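Long-range contacts in (5-formylfuran-3-yl)methyl phosphate transaminase (Methanococcus jannaschii, PDB 2Z61), which catalyses pyridoxal-phosphate-dependent amino transfer from alanine to a furancarboxaldehyde phosphate, making the furan precursor of methanofuran: residues 39-44 and 280-285; 305-310 and 347-352. All blocks are in the same frame, centred on the assembly; numbering follows the deposited sequence.

Contact 1 (39-44 and 280-285); sequences PDFNTP and KEFDRR
Pro-39 and Phe-282 bring the two backbones nearest, yet their CA atoms are still 9.4 Å apart, so the irregular segment 39-44 passes the helix 280-285 at a distance that only side chains bridge. Asp-40 and Arg-285 meet tip to tip. Arg-285 grips the carboxylate end-on, NH2 to OD2 of Asp-40 at 2.8 Å and NH1 to OD1 of Asp-40 at 3.0 Å, and both oxygens use the lone pair on the side of the other oxygen. The two planes lie 29° apart, nearly coplanar; the bond from NH1 is the straighter, and NH2 has its acceptor tilted out of the guanidinium plane. A long ion pair from Glu-281 OE2 to Arg-285 NE links this bridge to the one between Glu-281 OE1 and Arg-284 NH1, 2.6 Å apart. Over one face of the Arg-285 guanidinium sits Phe-41, its CZ 3.9 Å from NH2 of Arg-285. In fold type I aminotransferases a long helix links the large and small domains, and helix 269-295 is consistent with that element; here its side chains take the loop that leads into helix 45-56, with Pro-44 at that helix's N-cap. With CG anti to its carbonyl carbon (chi1 -63°), the Phe-41 side chain heads for the helix, where the ring turns its edge, CE1 foremost, onto one face of Phe-282 in a T-shaped stack, ring centroids 5.2 Å apart and planes at 64°. Pro-39 CB touches the rim of the same Phe-282 ring, 3.9 Å from CZ. Glu-281 lays its CG against the edge of Phe-41, 3.8 Å from CZ.

Contact 2 (305-310 and 347-352); sequences GAYYVF and RISYAN
Val-309 and Ile-348 form the hydrogen-bonded pair of a short antiparallel strand pairing, with Ile-348 N to Val-309 O at 2.9 Å and Val-309 N to Ile-348 O at 3.0 Å. Strand 308-309 is an outer strand of the three-stranded antiparallel sheet and 346-349 its middle one. Past the strand end, Tyr-350 N still makes a hydrogen bond to Tyr-307 O at 3.1 Å. A water donates to the carbonyls of Gly-305 and Tyr-308 and accepts from Tyr-350 OH, linking the loop at Gly-305 and strand residue Tyr-308 to that hydroxyl.

In Arg-347 the bend at chi3 (80°) turns NE out of the extended line of the chain; the guanidinium lies nearly parallel to the Tyr-308 ring, planes 14° apart, with CE1 of Tyr-308 over its centre, 3.5 Å from CZ of Arg-347. Asn-165 takes a bond from Arg-347 NH1, and Tyr-192 pairs with Tyr-308 OH; class I aminotransferases commonly use an arginine beside an asparagine for the substrate carboxylate, and Arg-347 is consistent with that role.

One face of the Tyr-350 ring lies against the backbone of Tyr-307, CZ of Tyr-350 3.3 Å from CA of Tyr-307, while Val-309 CG2 meets the ring edge. Ala-351 CB makes a CH-pi contact over the Tyr-307 ring, 4.3 Å from its centroid.

Overall arrangement
From the N terminus, the chain leaves strand 32-33, passes through 39-44 and enters helix 45-56; it then runs through the seven-stranded mixed sheet before helix 269-295 returns to that loop and contact 1 closes a span of 235 residues. Strand 308-309 is the next strand or helix after it, and contact 2 closes a much shorter loop when strand 346-349 pairs with it. The two closures are in series, neither nested nor crossed. Their centres lie about 12 Å apart and they touch: Arg-285 NH1 makes a probable, weak hydrogen bond to Tyr-350 O, and Pro-39 packs on Tyr-307. Together they hold the loop before helix 45-56, helix 269-295 and the three-stranded sheet against one another.

Contact 1 (39-44 and 280-285)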
ATOM      1  N   PRO A  39      -6.940  -9.842 -15.621  1.00 28.80           N
ATOM      2  CA  PRO A  39      -7.541  -9.770 -16.956  1.00 29.10           C
ATOM      3  C   PRO A  39      -6.567  -9.279 -18.031  1.00 31.50           C
ATOM      4  O   PRO A  39      -5.744  -8.392 -17.794  1.00 33.01           O
ATOM      5  CB  PRO A  39      -8.727  -8.827 -16.752  1.00 29.64           C
ATOM      6  CG  PRO A  39      -8.272  -7.942 -15.639  1.00 28.64           C
ATOM      7  CD  PRO A  39      -7.606  -8.913 -14.690  1.00 29.34           C
ATOM      8  N   ASP A  40      -6.683  -9.867 -19.215  1.00 30.94           N
ATOM      9  CA  ASP A  40      -5.829  -9.539 -20.354  1.00 32.65           C
ATOM     10  C   ASP A  40      -6.317  -8.339 -21.161  1.00 33.04           C
ATOM     11  O   ASP A  40      -5.847  -8.104 -22.270  1.00 39.71           O
ATOM     12  CB  ASP A  40      -5.733 -10.750 -21.283  1.00 32.81           C
ATOM     13  CG  ASP A  40      -7.102 -11.316 -21.643  1.00 35.95           C
ATOM     14  OD1 ASP A  40      -7.887 -11.617 -20.718  1.00 35.08           O
ATOM     15  OD2 ASP A  40      -7.395 -11.456 -22.848  1.00 36.93           O
ATOM     16  N   PHE A  41      -7.270  -7.589 -20.628  1.00 31.23           N
ATOM     17  CA  PHE A  41      -7.771  -6.425 -21.350  1.00 30.98           C
ATOM     18  C   PHE A  41      -7.062  -5.165 -20.873  1.00 29.97           C
ATOM     19  O   PHE A  41      -6.515  -5.127 -19.768  1.00 27.63           O
ATOM     20  CB  PHE A  41      -9.279  -6.236 -21.127  1.00 32.13           C
ATOM     21  CG  PHE A  41     -10.125  -7.365 -21.642  1.00 33.36           C
ATOM     22  CD1 PHE A  41     -10.149  -8.592 -20.988  1.00 35.79           C
ATOM     23  CD2 PHE A  41     -10.911  -7.196 -22.776  1.00 35.58           C
ATOM     24  CE1 PHE A  41     -10.943  -9.633 -21.456  1.00 37.31           C
ATOM     25  CE2 PHE A  41     -11.708  -8.229 -23.252  1.00 37.39           C
ATOM     26  CZ  PHE A  41     -11.725  -9.452 -22.592  1.00 37.01           C
ATOM     27  N   ASN A  42      -7.064  -4.144 -21.722  1.00 29.86           N
ATOM     28  CA  ASN A  42      -6.478  -2.858 -21.375  1.00 30.26           C
ATOM     29  C   ASN A  42      -7.503  -2.109 -20.546  1.00 28.53           C
ATOM     30  O   ASN A  42      -8.681  -2.479 -20.534  1.00 28.22           O
ATOM     31  CB  ASN A  42      -6.226  -2.022 -22.628  1.00 33.86           C
ATOM     32  CG  ASN A  42      -5.056  -2.530 -23.442  1.00 38.34           C
ATOM     33  OD1 ASN A  42      -3.930  -2.617 -22.949  1.00 41.75           O
ATOM     34  ND2 ASN A  42      -5.310  -2.866 -24.696  1.00 41.81           N
ATOM     35  N   THR A  43      -7.093  -1.057 -19.871  1.00 24.10           N
ATOM     36  CA  THR A  43      -8.106  -0.289 -19.172  1.00 24.69           C
ATOM     37  C   THR A  43      -8.984   0.482 -20.151  1.00 25.80           C
ATOM     38  O   THR A  43      -8.541   1.095 -21.114  1.00 26.50           O
ATOM     39  CB  THR A  43      -7.495   0.706 -18.185  1.00 22.53           C
ATOM     40  OG1 THR A  43      -6.732  -0.004 -17.203  1.00 29.12           O
ATOM     41  CG2 THR A  43      -8.588   1.516 -17.502  1.00 22.23           C
ATOM     42  N   PRO A  44     -10.326   0.476 -19.875  1.00 25.82           N
ATOM     43  CA  PRO A  44     -11.209   1.199 -20.762  1.00 28.09           C
ATOM     44  C   PRO A  44     -10.726   2.612 -21.082  1.00 28.18           C
ATOM     45  O   PRO A  44     -10.250   3.348 -20.213  1.00 27.59           O
ATOM     46  CB  PRO A  44     -12.593   1.156 -20.086  1.00 26.84           C
ATOM     47  CG  PRO A  44     -12.353   0.560 -18.708  1.00 30.42           C
ATOM     48  CD  PRO A  44     -11.182  -0.357 -18.917  1.00 27.95           C
ATOM     49  N   LYS A 280     -18.887 -10.214 -22.063  1.00 32.85           N
ATOM     50  CA  LYS A 280     -19.333 -11.157 -23.088  1.00 35.94           C
ATOM     51  C   LYS A 280     -18.183 -12.048 -23.561  1.00 35.13           C
ATOM     52  O   LYS A 280     -18.338 -13.259 -23.690  1.00 33.01           O
ATOM     53  CB  LYS A 280     -19.914 -10.408 -24.293  1.00 37.61           C
ATOM     54  CG  LYS A 280     -21.428 -10.263 -24.294  1.00 43.87           C
ATOM     55  CD  LYS A 280     -21.945  -9.556 -23.057  1.00 48.25           C
ATOM     56  CE  LYS A 280     -23.453  -9.361 -23.144  1.00 54.67           C
ATOM     57  NZ  LYS A 280     -23.848  -8.631 -24.389  1.00 55.97           N
ATOM     58  N   GLU A 281     -17.028 -11.445 -23.822  1.00 34.59           N
ATOM     59  CA  GLU A 281     -15.872 -12.205 -24.277  1.00 33.89           C
ATOM     60  C   GLU A 281     -15.460 -13.255 -23.244  1.00 31.78           C
ATOM     61  O   GLU A 281     -15.188 -14.401 -23.598  1.00 32.50           O
ATOM     62  CB  GLU A 281     -14.696 -11.262 -24.569  1.00 36.36           C
ATOM     63  CG  GLU A 281     -13.407 -11.983 -24.948  1.00 40.99           C
ATOM     64  CD  GLU A 281     -13.512 -12.752 -26.257  1.00 45.35           C
ATOM     65  OE1 GLU A 281     -14.568 -13.361 -26.531  1.00 45.72           O
ATOM     66  OE2 GLU A 281     -12.522 -12.756 -27.012  1.00 48.21           O
ATOM     67  N   PHE A 282     -15.416 -12.865 -21.971  1.00 29.38           N
ATOM     68  CA  PHE A 282     -15.046 -13.794 -20.904  1.00 29.48           C
ATOM     69  C   PHE A 282     -16.002 -14.985 -20.879  1.00 30.32           C
ATOM     70  O   PHE A 282     -15.585 -16.119 -20.662  1.00 30.36           O
ATOM     71  CB  PHE A 282     -15.079 -13.091 -19.536  1.00 30.07           C
ATOM     72  CG  PHE A 282     -13.761 -12.478 -19.113  1.00 30.71           C
ATOM     73  CD1 PHE A 282     -13.729 -11.244 -18.478  1.00 33.67           C
ATOM     74  CD2 PHE A 282     -12.561 -13.154 -19.307  1.00 34.61           C
ATOM     75  CE1 PHE A 282     -12.527 -10.692 -18.042  1.00 35.97           C
ATOM     76  CE2 PHE A 282     -11.349 -12.611 -18.874  1.00 33.19           C
ATOM     77  CZ  PHE A 282     -11.335 -11.377 -18.240  1.00 34.18           C
ATOM     78  N   ASP A 283     -17.286 -14.723 -21.095  1.00 29.44           N
ATOM     79  CA  ASP A 283     -18.279 -15.790 -21.070  1.00 32.17           C
ATOM     80  C   ASP A 283     -18.095 -16.747 -22.246  1.00 32.66           C
ATOM     81  O   ASP A 283     -18.291 -17.958 -22.109  1.00 33.11           O
ATOM     82  CB  ASP A 283     -19.691 -15.198 -21.074  1.00 32.66           C
ATOM     83  CG  ASP A 283     -20.763 -16.255 -20.900  1.00 35.14           C
ATOM     84  OD1 ASP A 283     -20.539 -17.205 -20.123  1.00 35.84           O
ATOM     85  OD2 ASP A 283     -21.837 -16.132 -21.527  1.00 37.97           O
ATOM     86  N   ARG A 284     -17.714 -16.208 -23.400  1.00 31.44           N
ATOM     87  CA  ARG A 284     -17.490 -17.051 -24.568  1.00 34.77           C
ATOM     88  C   ARG A 284     -16.330 -17.993 -24.244  1.00 33.65           C
ATOM     89  O   ARG A 284     -16.357 -19.178 -24.580  1.00 32.51           O
ATOM     90  CB  ARG A 284     -17.136 -16.200 -25.790  1.00 37.80           C
ATOM     91  CG  ARG A 284     -17.240 -16.961 -27.104  1.00 43.51           C
ATOM     92  CD  ARG A 284     -16.883 -16.090 -28.297  1.00 48.43           C
ATOM     93  NE  ARG A 284     -15.752 -16.599 -29.067  1.00 55.24           N
ATOM     94  CZ  ARG A 284     -14.619 -15.927 -29.254  1.00 55.91           C
ATOM     95  NH1 ARG A 284     -14.472 -14.718 -28.733  1.00 56.48           N
ATOM     96  NH2 ARG A 284     -13.633 -16.465 -29.959  1.00 59.59           N
ATOM     97  N   ARG A 285     -15.317 -17.455 -23.574  1.00 30.07           N
ATOM     98  CA  ARG A 285     -14.150 -18.235 -23.191  1.00 29.36           C
ATOM     99  C   ARG A 285     -14.518 -19.290 -22.152  1.00 31.72           C
ATOM    100  O   ARG A 285     -14.105 -20.446 -22.246  1.00 28.77           O
ATOM    101  CB  ARG A 285     -13.084 -17.313 -22.614  1.00 30.91           C
ATOM    102  CG  ARG A 285     -12.652 -16.199 -23.553  1.00 30.91           C
ATOM    103  CD  ARG A 285     -11.809 -15.195 -22.800  1.00 31.00           C
ATOM    104  NE  ARG A 285     -11.141 -14.247 -23.674  1.00 31.89           N
ATOM    105  CZ  ARG A 285     -10.327 -13.294 -23.238  1.00 33.09           C
ATOM    106  NH1 ARG A 285     -10.092 -13.174 -21.932  1.00 31.87           N
ATOM    107  NH2 ARG A 285      -9.746 -12.465 -24.103  1.00 28.62           N
TER

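Contact 2 (305-310 and 347-352)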
ATOM      1  N   GLY A 305     -18.595 -17.298 -12.455  1.00 30.10           N
ATOM      2  CA  GLY A 305     -18.052 -15.972 -12.215  1.00 26.00           C
ATOM      3  C   GLY A 305     -16.540 -15.875 -12.269  1.00 26.16           C
ATOM      4  O   GLY A 305     -15.845 -16.877 -12.433  1.00 23.10           O
ATOM      5  N   ALA A 306     -16.029 -14.655 -12.117  1.00 24.13           N
ATOM      6  CA  ALA A 306     -14.590 -14.421 -12.164  1.00 26.59           C
ATOM      7  C   ALA A 306     -14.101 -14.951 -13.511  1.00 25.16           C
ATOM      8  O   ALA A 306     -14.792 -14.813 -14.514  1.00 26.85           O
ATOM      9  CB  ALA A 306     -13.890 -15.147 -10.999  1.00 27.92           C
ATOM     10  N   TYR A 307     -12.912 -15.533 -13.551  1.00 24.64           N
ATOM     11  CA  TYR A 307     -12.414 -16.096 -14.802  1.00 25.84           C
ATOM     12  C   TYR A 307     -11.580 -17.341 -14.533  1.00 25.80           C
ATOM     13  O   TYR A 307     -10.540 -17.571 -15.152  1.00 25.51           O
ATOM     14  CB  TYR A 307     -11.629 -15.047 -15.606  1.00 23.65           C
ATOM     15  CG  TYR A 307     -10.730 -14.128 -14.799  1.00 26.65           C
ATOM     16  CD1 TYR A 307      -9.540 -14.594 -14.229  1.00 25.80           C
ATOM     17  CD2 TYR A 307     -11.055 -12.779 -14.634  1.00 22.96           C
ATOM     18  CE1 TYR A 307      -8.693 -13.732 -13.518  1.00 28.52           C
ATOM     19  CE2 TYR A 307     -10.225 -11.912 -13.930  1.00 24.54           C
ATOM     20  CZ  TYR A 307      -9.044 -12.393 -13.373  1.00 27.43           C
ATOM     21  OH  TYR A 307      -8.226 -11.538 -12.668  1.00 28.65           O
ATOM     22  N   TYR A 308     -12.074 -18.156 -13.608  1.00 26.30           N
ATOM     23  CA  TYR A 308     -11.405 -19.389 -13.222  1.00 28.32           C
ATOM     24  C   TYR A 308     -12.363 -20.579 -13.227  1.00 29.40           C
ATOM     25  O   TYR A 308     -13.570 -20.430 -13.029  1.00 30.42           O
ATOM     26  CB  TYR A 308     -10.839 -19.266 -11.806  1.00 26.24           C
ATOM     27  CG  TYR A 308     -10.058 -18.005 -11.524  1.00 30.28           C
ATOM     28  CD1 TYR A 308      -8.828 -17.762 -12.139  1.00 27.47           C
ATOM     29  CD2 TYR A 308     -10.524 -17.074 -10.592  1.00 29.12           C
ATOM     30  CE1 TYR A 308      -8.077 -16.623 -11.819  1.00 30.14           C
ATOM     31  CE2 TYR A 308      -9.784 -15.939 -10.267  1.00 30.44           C
ATOM     32  CZ  TYR A 308      -8.561 -15.722 -10.882  1.00 28.19           C
ATOM     33  OH  TYR A 308      -7.824 -14.611 -10.534  1.00 26.76           O
ATOM     34  N   VAL A 309     -11.799 -21.759 -13.455  1.00 31.65           N
ATOM     35  CA  VAL A 309     -12.534 -23.018 -13.423  1.00 33.06           C
ATOM     36  C   VAL A 309     -11.601 -23.909 -12.602  1.00 34.45           C
ATOM     37  O   VAL A 309     -10.386 -23.928 -12.832  1.00 34.30           O
ATOM     38  CB  VAL A 309     -12.760 -23.594 -14.835  1.00 32.66           C
ATOM     39  CG1 VAL A 309     -13.539 -24.891 -14.741  1.00 33.50           C
ATOM     40  CG2 VAL A 309     -13.549 -22.592 -15.683  1.00 30.81           C
ATOM     41  N   PHE A 310     -12.162 -24.622 -11.631  1.00 34.62           N
ATOM     42  CA  PHE A 310     -11.369 -25.457 -10.728  1.00 35.48           C
ATOM     43  C   PHE A 310     -11.807 -26.927 -10.796  1.00 37.43           C
ATOM     44  O   PHE A 310     -12.426 -27.446  -9.867  1.00 39.19           O
ATOM     45  CB  PHE A 310     -11.546 -24.917  -9.303  1.00 31.97           C
ATOM     46  CG  PHE A 310     -10.464 -25.315  -8.348  1.00 30.75           C
ATOM     47  CD1 PHE A 310      -9.146 -24.923  -8.565  1.00 31.89           C
ATOM     48  CD2 PHE A 310     -10.766 -26.034  -7.199  1.00 29.29           C
ATOM     49  CE1 PHE A 310      -8.145 -25.238  -7.645  1.00 31.24           C
ATOM     50  CE2 PHE A 310      -9.776 -26.355  -6.274  1.00 28.89           C
ATOM     51  CZ  PHE A 310      -8.463 -25.953  -6.499  1.00 28.42           C
ATOM     52  N   ARG A 347      -6.300 -25.068 -11.158  1.00 38.61           N
ATOM     53  CA  ARG A 347      -7.065 -23.894 -11.552  1.00 35.28           C
ATOM     54  C   ARG A 347      -6.704 -23.486 -12.966  1.00 33.67           C
ATOM     55  O   ARG A 347      -5.527 -23.367 -13.315  1.00 30.78           O
ATOM     56  CB  ARG A 347      -6.805 -22.714 -10.612  1.00 34.12           C
ATOM     57  CG  ARG A 347      -7.678 -21.493 -10.923  1.00 33.11           C
ATOM     58  CD  ARG A 347      -7.221 -20.246 -10.169  1.00 26.20           C
ATOM     59  NE  ARG A 347      -6.081 -19.606 -10.819  1.00 23.27           N
ATOM     60  CZ  ARG A 347      -5.490 -18.498 -10.374  1.00 26.46           C
ATOM     61  NH1 ARG A 347      -5.930 -17.898  -9.274  1.00 22.30           N
ATOM     62  NH2 ARG A 347      -4.459 -17.982 -11.034  1.00 18.86           N
ATOM     63  N   ILE A 348      -7.733 -23.300 -13.782  1.00 31.76           N
ATOM     64  CA  ILE A 348      -7.551 -22.868 -15.154  1.00 33.20           C
ATOM     65  C   ILE A 348      -8.109 -21.459 -15.257  1.00 32.80           C
ATOM     66  O   ILE A 348      -9.259 -21.206 -14.891  1.00 33.19           O
ATOM     67  CB  ILE A 348      -8.300 -23.778 -16.154  1.00 33.99           C
ATOM     68  CG1 ILE A 348      -7.559 -25.112 -16.294  1.00 36.20           C
ATOM     69  CG2 ILE A 348      -8.417 -23.087 -17.510  1.00 29.41           C
ATOM     70  CD1 ILE A 348      -8.146 -26.040 -17.351  1.00 38.45           C
ATOM     71  N   SER A 349      -7.282 -20.539 -15.733  1.00 31.89           N
ATOM     72  CA  SER A 349      -7.705 -19.157 -15.897  1.00 30.50           C
ATOM     73  C   SER A 349      -7.892 -18.864 -17.374  1.00 29.10           C
ATOM     74  O   SER A 349      -6.983 -19.079 -18.169  1.00 30.79           O
ATOM     75  CB  SER A 349      -6.651 -18.207 -15.330  1.00 31.74           C
ATOM     76  OG  SER A 349      -6.890 -16.884 -15.777  1.00 34.83           O
ATOM     77  N   TYR A 350      -9.069 -18.382 -17.753  1.00 29.12           N
ATOM     78  CA  TYR A 350      -9.302 -18.067 -19.152  1.00 29.83           C
ATOM     79  C   TYR A 350      -9.143 -16.580 -19.422  1.00 31.57           C
ATOM     80  O   TYR A 350      -9.816 -16.004 -20.282  1.00 31.17           O
ATOM     81  CB  TYR A 350     -10.673 -18.580 -19.617  1.00 28.17           C
ATOM     82  CG  TYR A 350     -11.843 -18.306 -18.694  1.00 29.38           C
ATOM     83  CD1 TYR A 350     -12.565 -17.117 -18.778  1.00 26.73           C
ATOM     84  CD2 TYR A 350     -12.266 -19.269 -17.777  1.00 26.85           C
ATOM     85  CE1 TYR A 350     -13.689 -16.902 -17.982  1.00 27.99           C
ATOM     86  CE2 TYR A 350     -13.385 -19.060 -16.973  1.00 26.39           C
ATOM     87  CZ  TYR A 350     -14.092 -17.878 -17.083  1.00 28.22           C
ATOM     88  OH  TYR A 350     -15.202 -17.675 -16.296  1.00 31.58           O
ATOM     89  N   ALA A 351      -8.231 -15.972 -18.669  1.00 30.75           N
ATOM     90  CA  ALA A 351      -7.911 -14.564 -18.805  1.00 31.66           C
ATOM     91  C   ALA A 351      -6.815 -14.473 -19.858  1.00 33.52           C
ATOM     92  O   ALA A 351      -5.803 -13.793 -19.677  1.00 35.02           O
ATOM     93  CB  ALA A 351      -7.414 -14.005 -17.477  1.00 27.12           C
ATOM     94  N   ASN A 352      -7.018 -15.185 -20.958  1.00 34.47           N
ATOM     95  CA  ASN A 352      -6.063 -15.187 -22.048  1.00 33.71           C
ATOM     96  C   ASN A 352      -6.962 -15.138 -23.288  1.00 33.98           C
ATOM     97  O   ASN A 352      -8.136 -15.499 -23.207  1.00 33.64           O
ATOM     98  CB  ASN A 352      -5.208 -16.475 -21.971  1.00 32.48           C
ATOM     99  CG  ASN A 352      -3.935 -16.382 -22.785  1.00 34.72           C
ATOM    100  OD1 ASN A 352      -3.928 -15.798 -23.867  1.00 34.02           O
ATOM    101  ND2 ASN A 352      -2.853 -16.972 -22.280  1.00 34.15           N
TER
HETATM  102  O   HOH W   1     -16.035 -19.496 -13.847  1.00 35.73           O